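Fluoroacetyl-CoA-specific thioesterase-like domain-containing protein (Thermanaerovibrio acidaminovorans, PDB 3QOO) is of unknown function but adopts a hot-dog fold and is probably a thioesterase related to those specific for fluoroacetyl-CoA. Local coordinates at residues 53-58 and 89-94. Sequence-based numbering, arbitrary orientation.
Sequences VEILDH and VTVDRV
I55 carries this contact through two separate branches, each meeting a different valine of the strand. Its terminal CD1 lies 3.7 Å from CG1 of V89, while the shorter CG2 branch reaches CG2 of V91 at 4.1 Å; in both pairs the side chains cross at a slant. Besides the valine methyl, I55 CD1 also touches the backbone, standing 3.3 Å from V89 O, so the methyl rests against the carbonyl oxygen of V89 as well as its side chain. The split follows from the torsions of I55: with chi1 at -67°, CG2 is anti to the backbone N and CG1 lies beside that N, and a nearly extended chi2 (163°) carries CD1 out to V89. V89 answers with the methyl anti to its own N (chi1 173°). The backbones stay well apart, the nearest CA atoms, of I55 and V89, being 8.4 Å from each other, and only 144 Å² is buried in total, by residues that are themselves buried. Just beyond V91, D92 and R93 both face V100 in a classic beta bulge. V89 also packs on L101 and M103 of strand 98-107, and I55 on R16 of strand 15-21. The contact thus seats the C-terminal part of helix 41-56, the hot-dog helix, on strand 84-95, which runs between strands 15-21 and 98-107 of the antiparallel sheet.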
ATOM      1  N   VAL A  53       1.138   2.460  13.861  1.00  9.88           N
ATOM      2  CA  VAL A  53       2.081   3.307  14.582  1.00 10.38           C
ATOM      3  C   VAL A  53       1.434   3.798  15.879  1.00 10.08           C
ATOM      4  O   VAL A  53       2.099   3.846  16.938  1.00 10.93           O
ATOM      5  CB  VAL A  53       2.527   4.495  13.700  1.00 11.22           C
ATOM      6  CG1 VAL A  53       3.301   5.540  14.497  1.00 12.68           C
ATOM      7  CG2 VAL A  53       3.395   4.013  12.546  1.00 11.86           C
ATOM      8  N   GLU A  54       0.163   4.183  15.847  1.00 10.70           N
ATOM      9  CA  GLU A  54      -0.557   4.590  17.066  1.00 12.03           C
ATOM     10  C   GLU A  54      -0.656   3.485  18.116  1.00 10.96           C
ATOM     11  O   GLU A  54      -0.724   3.781  19.305  1.00 12.70           O
ATOM     12  CB  GLU A  54      -1.953   5.147  16.719  1.00 13.26           C
ATOM     13  CG  GLU A  54      -1.865   6.510  16.034  1.00 16.82           C
ATOM     14  CD  GLU A  54      -3.187   7.090  15.589  1.00 21.50           C
ATOM     15  OE1 GLU A  54      -4.248   6.526  15.988  1.00 25.28           O
ATOM     16  OE2 GLU A  54      -3.134   8.121  14.842  1.00 22.84           O
ATOM     17  N   ILE A  55      -0.675   2.229  17.712  1.00 10.95           N
ATOM     18  CA  ILE A  55      -0.727   1.137  18.664  1.00 12.09           C
ATOM     19  C   ILE A  55       0.640   0.894  19.268  1.00 12.17           C
ATOM     20  O   ILE A  55       0.760   0.686  20.473  1.00 13.49           O
ATOM     21  CB  ILE A  55      -1.224  -0.160  17.971  1.00 11.86           C
ATOM     22  CG1 ILE A  55      -2.680  -0.018  17.537  1.00 12.73           C
ATOM     23  CG2 ILE A  55      -1.039  -1.383  18.864  1.00 13.52           C
ATOM     24  CD1 ILE A  55      -3.130  -1.004  16.532  1.00 14.67           C
ATOM     25  N   LEU A  56       1.691   0.886  18.447  1.00 12.13           N
ATOM     26  CA  LEU A  56       2.989   0.401  18.904  1.00 12.37           C
ATOM     27  C   LEU A  56       3.900   1.456  19.506  1.00 11.71           C
ATOM     28  O   LEU A  56       4.500   1.220  20.531  1.00 12.77           O
ATOM     29  CB  LEU A  56       3.768  -0.232  17.763  1.00 11.81           C
ATOM     30  CG  LEU A  56       3.087  -1.415  17.051  1.00 13.86           C
ATOM     31  CD1 LEU A  56       4.021  -1.929  15.973  1.00 14.05           C
ATOM     32  CD2 LEU A  56       2.735  -2.534  18.030  1.00 15.33           C
ATOM     33  N   ASP A  57       4.049   2.608  18.863  1.00 10.99           N
ATOM     34  CA  ASP A  57       5.261   3.396  19.123  1.00 11.75           C
ATOM     35  C   ASP A  57       5.273   4.001  20.513  1.00 12.00           C
ATOM     36  O   ASP A  57       6.325   4.060  21.158  1.00 12.48           O
ATOM     37  CB  ASP A  57       5.512   4.439  18.029  1.00 12.70           C
ATOM     38  CG  ASP A  57       6.048   3.804  16.772  1.00 13.50           C
ATOM     39  OD1 ASP A  57       5.662   2.674  16.472  1.00 15.62           O
ATOM     40  OD2 ASP A  57       6.916   4.378  16.134  1.00 17.75           O
ATOM     41  N   HIS A  58       4.105   4.399  21.017  1.00 12.64           N
ATOM     42  CA  HIS A  58       4.050   5.007  22.351  1.00 13.81           C
ATOM     43  C   HIS A  58       4.345   3.976  23.438  1.00 14.27           C
ATOM     44  O   HIS A  58       4.604   4.354  24.577  1.00 17.31           O
ATOM     45  CB  HIS A  58       2.732   5.761  22.587  1.00 15.19           C
ATOM     46  CG  HIS A  58       1.542   4.872  22.765  1.00 15.45           C
ATOM     47  ND1 HIS A  58       0.850   4.326  21.697  1.00 16.06           N
ATOM     48  CD2 HIS A  58       0.896   4.459  23.885  1.00 17.56           C
ATOM     49  CE1 HIS A  58      -0.155   3.601  22.164  1.00 16.79           C
ATOM     50  NE2 HIS A  58      -0.160   3.683  23.489  1.00 18.43           N
ATOM     51  N   VAL A  89      -7.285  -2.061  13.529  1.00  9.14           N
ATOM     52  CA  VAL A  89      -6.003  -2.694  13.433  1.00  9.38           C
ATOM     53  C   VAL A  89      -5.666  -3.372  14.747  1.00  9.15           C
ATOM     54  O   VAL A  89      -5.821  -2.753  15.796  1.00  9.95           O
ATOM     55  CB  VAL A  89      -4.927  -1.680  12.985  1.00  9.26           C
ATOM     56  CG1 VAL A  89      -3.537  -2.282  13.036  1.00 10.94           C
ATOM     57  CG2 VAL A  89      -5.231  -1.194  11.550  1.00 10.16           C
ATOM     58  N   THR A  90      -5.236  -4.622  14.661  1.00  9.69           N
ATOM     59  CA  THR A  90      -5.121  -5.523  15.809  1.00  9.98           C
ATOM     60  C   THR A  90      -3.792  -6.246  15.798  1.00  9.29           C
ATOM     61  O   THR A  90      -3.378  -6.751  14.758  1.00 10.07           O
ATOM     62  CB  THR A  90      -6.219  -6.603  15.763  1.00 11.33           C
ATOM     63  OG1 THR A  90      -7.498  -5.971  15.647  1.00 12.80           O
ATOM     64  CG2 THR A  90      -6.186  -7.489  17.007  1.00 12.75           C
ATOM     65  N   VAL A  91      -3.132  -6.351  16.940  1.00  9.26           N
ATOM     66  CA  VAL A  91      -1.922  -7.160  17.049  1.00  9.89           C
ATOM     67  C   VAL A  91      -2.266  -8.633  16.851  1.00 10.86           C
ATOM     68  O   VAL A  91      -3.071  -9.207  17.613  1.00 12.05           O
ATOM     69  CB  VAL A  91      -1.209  -6.957  18.387  1.00 10.19           C
ATOM     70  CG1 VAL A  91      -0.022  -7.917  18.509  1.00 11.67           C
ATOM     71  CG2 VAL A  91      -0.805  -5.481  18.539  1.00 11.57           C
ATOM     72  N   ASP A  92      -1.681  -9.247  15.828  0.65 10.35           N
ATOM     73  CA  ASP A  92      -1.916 -10.650  15.504  0.65 12.28           C
ATOM     74  C   ASP A  92      -0.901 -11.561  16.187  0.65 12.64           C
ATOM     75  O   ASP A  92      -1.273 -12.541  16.836  0.65 13.28           O
ATOM     76  CB  ASP A  92      -1.871 -10.847  13.979  0.65 13.97           C
ATOM     77  CG  ASP A  92      -2.128 -12.273  13.586  0.65 15.05           C
ATOM     78  OD1 ASP A  92      -3.282 -12.710  13.755  0.65 18.40           O
ATOM     79  OD2 ASP A  92      -1.181 -12.951  13.134  0.65 18.65           O
ATOM     80  N   ARG A  93       0.374 -11.215  16.059  1.00 12.70           N
ATOM     81  CA  ARG A  93       1.433 -11.980  16.680  1.00 14.38           C
ATOM     82  C   ARG A  93       2.699 -11.169  16.817  1.00 14.64           C
ATOM     83  O   ARG A  93       2.857 -10.146  16.174  1.00 13.21           O
ATOM     84  CB  ARG A  93       1.695 -13.268  15.960  1.00 17.80           C
ATOM     85  CG  ARG A  93       2.269 -13.091  14.634  1.00 19.34           C
ATOM     86  CD  ARG A  93       2.459 -14.470  13.936  1.00 22.49           C
ATOM     87  NE  ARG A  93       3.196 -14.368  12.681  1.00 25.16           N
ATOM     88  CZ  ARG A  93       2.689 -14.022  11.500  1.00 26.25           C
ATOM     89  NH1 ARG A  93       1.393 -13.730  11.341  1.00 24.97           N
ATOM     90  NH2 ARG A  93       3.509 -13.981  10.456  1.00 27.20           N
ATOM     91  N   VAL A  94       3.573 -11.626  17.723  1.00 16.54           N
ATOM     92  CA  VAL A  94       4.905 -11.076  17.882  1.00 19.23           C
ATOM     93  C   VAL A  94       5.978 -12.128  17.516  1.00 21.55           C
ATOM     94  O   VAL A  94       5.830 -13.311  17.845  1.00 24.60           O
ATOM     95  CB  VAL A  94       5.106 -10.629  19.310  1.00 20.48           C
ATOM     96  CG1 VAL A  94       6.561 -10.152  19.513  1.00 22.29           C
ATOM     97  CG2 VAL A  94       4.087  -9.576  19.641  1.00 20.83           C
TER